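Local coordinates for protein minor fimbrium tip subunit Mfa3 (Porphyromonas gingivalis ATCC 33277, PDB 5NF4) that forms part of the tip of the minor fimbriae, filaments that mediate biofilm formation and adhesion to host cells and other oral bacteria, at residues V207-Q211 and L280-G284. Residues are numbered along the deposited sequence; the frame is centred on the assembly and turned at random.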
ATOM      1  N   VAL A 207     -13.810 -25.779   1.408  1.00 49.79           N
ATOM      2  CA  VAL A 207     -12.846 -25.369   2.422  1.00 48.62           C
ATOM      3  C   VAL A 207     -12.420 -26.576   3.296  1.00 51.64           C
ATOM      4  O   VAL A 207     -11.359 -26.551   3.922  1.00 54.25           O
ATOM      5  CB  VAL A 207     -13.413 -24.223   3.311  1.00 50.45           C
ATOM      6  CG1 VAL A 207     -14.497 -24.715   4.255  1.00 51.76           C
ATOM      7  CG2 VAL A 207     -12.295 -23.540   4.079  1.00 49.77           C
ATOM      8  N   GLU A 208     -13.233 -27.625   3.301  1.00 51.39           N
ATOM      9  CA  GLU A 208     -12.892 -28.873   4.000  1.00 53.80           C
ATOM     10  C   GLU A 208     -11.596 -29.519   3.469  1.00 55.58           C
ATOM     11  O   GLU A 208     -11.000 -30.376   4.135  1.00 57.97           O
ATOM     12  CB  GLU A 208     -14.021 -29.887   3.872  1.00 56.47           C
ATOM     13  CG  GLU A 208     -15.300 -29.497   4.577  1.00 70.10           C
ATOM     14  CD  GLU A 208     -16.018 -28.354   3.898  1.00 67.86           C
ATOM     15  OE1 GLU A 208     -15.819 -28.175   2.672  1.00 54.98           O
ATOM     16  OE2 GLU A 208     -16.756 -27.629   4.602  1.00 57.11           O
ATOM     17  N   ASN A 209     -11.216 -29.163   2.248  1.00 54.47           N
ATOM     18  CA  ASN A 209     -10.078 -29.789   1.582  1.00 63.40           C
ATOM     19  C   ASN A 209      -8.809 -28.995   1.789  1.00 63.22           C
ATOM     20  O   ASN A 209      -7.754 -29.403   1.328  1.00 59.02           O
ATOM     21  CB  ASN A 209     -10.308 -29.924   0.076  1.00 61.28           C
ATOM     22  CG  ASN A 209     -11.488 -30.812  -0.278  1.00 65.05           C
ATOM     23  OD1 ASN A 209     -11.731 -31.851   0.346  1.00 65.55           O
ATOM     24  ND2 ASN A 209     -12.221 -30.412  -1.313  1.00 64.12           N
ATOM     25  N   LEU A 210      -8.918 -27.850   2.458  1.00 51.33           N
ATOM     26  CA  LEU A 210      -7.817 -26.891   2.503  1.00 47.76           C
ATOM     27  C   LEU A 210      -6.948 -27.125   3.718  1.00 52.12           C
ATOM     28  O   LEU A 210      -7.454 -27.230   4.823  1.00 54.90           O
ATOM     29  CB  LEU A 210      -8.342 -25.448   2.521  1.00 48.19           C
ATOM     30  CG  LEU A 210      -7.318 -24.306   2.601  1.00 57.83           C
ATOM     31  CD1 LEU A 210      -6.473 -24.219   1.325  1.00 63.73           C
ATOM     32  CD2 LEU A 210      -8.012 -22.962   2.872  1.00 67.91           C
ATOM     33  N   GLN A 211      -5.639 -27.197   3.508  1.00 50.25           N
ATOM     34  CA  GLN A 211      -4.704 -27.342   4.616  1.00 54.24           C
ATOM     35  C   GLN A 211      -4.080 -25.991   4.935  1.00 51.94           C
ATOM     36  O   GLN A 211      -3.984 -25.598   6.090  1.00 56.08           O
ATOM     37  CB  GLN A 211      -3.620 -28.356   4.277  1.00 62.77           C
ATOM     38  CG  GLN A 211      -2.583 -28.525   5.353  1.00 80.52           C
ATOM     39  CD  GLN A 211      -1.455 -29.424   4.907  1.00 98.78           C
ATOM     40  OE1 GLN A 211      -1.683 -30.537   4.428  1.00103.18           O
ATOM     41  NE2 GLN A 211      -0.225 -28.936   5.039  1.00104.88           N
ATOM     42  N   LEU A 280      -1.907 -22.713  -2.592  1.00 36.41           N
ATOM     43  CA  LEU A 280      -2.928 -23.438  -1.856  1.00 35.95           C
ATOM     44  C   LEU A 280      -2.510 -24.856  -1.768  1.00 39.98           C
ATOM     45  O   LEU A 280      -2.279 -25.482  -2.794  1.00 46.78           O
ATOM     46  CB  LEU A 280      -4.279 -23.378  -2.555  1.00 42.18           C
ATOM     47  CG  LEU A 280      -4.845 -22.019  -2.926  1.00 56.56           C
ATOM     48  CD1 LEU A 280      -6.014 -22.281  -3.836  1.00 67.98           C
ATOM     49  CD2 LEU A 280      -5.282 -21.291  -1.687  1.00 73.92           C
ATOM     50  N   THR A 281      -2.450 -25.364  -0.544  1.00 38.35           N
ATOM     51  CA  THR A 281      -2.171 -26.761  -0.301  1.00 41.57           C
ATOM     52  C   THR A 281      -3.382 -27.439   0.289  1.00 42.50           C
ATOM     53  O   THR A 281      -3.942 -26.965   1.291  1.00 45.41           O
ATOM     54  CB  THR A 281      -0.986 -26.931   0.645  1.00 50.92           C
ATOM     55  OG1 THR A 281       0.146 -26.309   0.051  1.00 44.83           O
ATOM     56  CG2 THR A 281      -0.672 -28.407   0.869  1.00 55.23           C
ATOM     57  N   THR A 282      -3.759 -28.572  -0.310  1.00 44.96           N
ATOM     58  CA  THR A 282      -4.920 -29.316   0.119  1.00 54.19           C
ATOM     59  C   THR A 282      -4.501 -30.380   1.120  1.00 53.07           C
ATOM     60  O   THR A 282      -3.338 -30.763   1.167  1.00 52.09           O
ATOM     61  CB  THR A 282      -5.626 -30.021  -1.050  1.00 67.26           C
ATOM     62  OG1 THR A 282      -4.812 -31.100  -1.513  1.00 69.49           O
ATOM     63  CG2 THR A 282      -5.885 -29.084  -2.179  1.00 63.66           C
ATOM     64  N   ARG A 283      -5.446 -30.841   1.918  1.00 52.12           N
ATOM     65  CA  ARG A 283      -5.184 -31.964   2.837  1.00 57.41           C
ATOM     66  C   ARG A 283      -4.650 -33.215   2.118  1.00 64.58           C
ATOM     67  O   ARG A 283      -3.932 -34.025   2.724  1.00 64.20           O
ATOM     68  CB  ARG A 283      -6.451 -32.298   3.617  1.00 66.34           C
ATOM     69  CG  ARG A 283      -6.909 -31.148   4.478  1.00 77.66           C
ATOM     70  CD  ARG A 283      -8.157 -31.490   5.239  1.00 98.22           C
ATOM     71  NE  ARG A 283      -8.602 -30.348   6.031  1.00113.20           N
ATOM     72  CZ  ARG A 283      -8.131 -30.039   7.235  1.00124.56           C
ATOM     73  NH1 ARG A 283      -7.195 -30.792   7.801  1.00128.87           N
ATOM     74  NH2 ARG A 283      -8.599 -28.975   7.874  1.00126.34           N
ATOM     75  N   GLY A 284      -4.994 -33.392   0.845  1.00 59.45           N
ATOM     76  CA  GLY A 284      -4.434 -34.501   0.085  1.00 70.78           C
ATOM     77  C   GLY A 284      -2.957 -34.301  -0.233  1.00 82.13           C
ATOM     78  O   GLY A 284      -2.278 -35.241  -0.643  1.00 67.05           O
TER
HETATM   79  O   HOH W   1     -10.051 -26.908   6.311  1.00 69.38           O
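The side chain of R283 runs alongside the backbone of the 3-10 turn 207-209 and meets the carbonyls of E208 and L210, so that an arginine just past the end of strand 277-282 binds the turn leading into strand 210-216. Its chain is extended from CG to NE, with CG anti to the carbonyl carbon (chi1 -62°), which carries the guanidinium alongside these carbonyls. E208 O lies at the guanidinium edge, near its plane, and takes a weak, bent hydrogen bond from R283 NE at 3.1 Å. L210 O instead sits over one face, 3.5 Å from R283 NE. A water accepts from R283 NH2 and donates to both V207 O and L210 O, tying the turn to the arginine a second time.

The strands pair antiparallel, L210 facing T282 as a non-hydrogen-bonded pair. Of the flanking bonds, Q211 N to T281 O is 2.8 Å long and in the carbonyl plane. R283 N lies 2.8 Å from N209 O, but this donor stands 36° out of the plane of the N209 carbonyl. N209 O further receives a CA-H contact from T282 CA at 3.1 Å. The side chains of L210 and T282 diverge. L210, its CG anti to the backbone N (chi1 179°), brings CD1 to 3.7 Å from T281 O and 4.4 Å from L280 CD2, and also touches W249 of strand 248-254. Its neighbour Q211 sets CB 3.3 Å from T281 O.

The chemistry is thus uneven: two firm backbone bonds set the strand pairing, while the exposed arginine adds a weak direct bond and a water bridge, probably a lesser contribution, beside the buried L210 and L280.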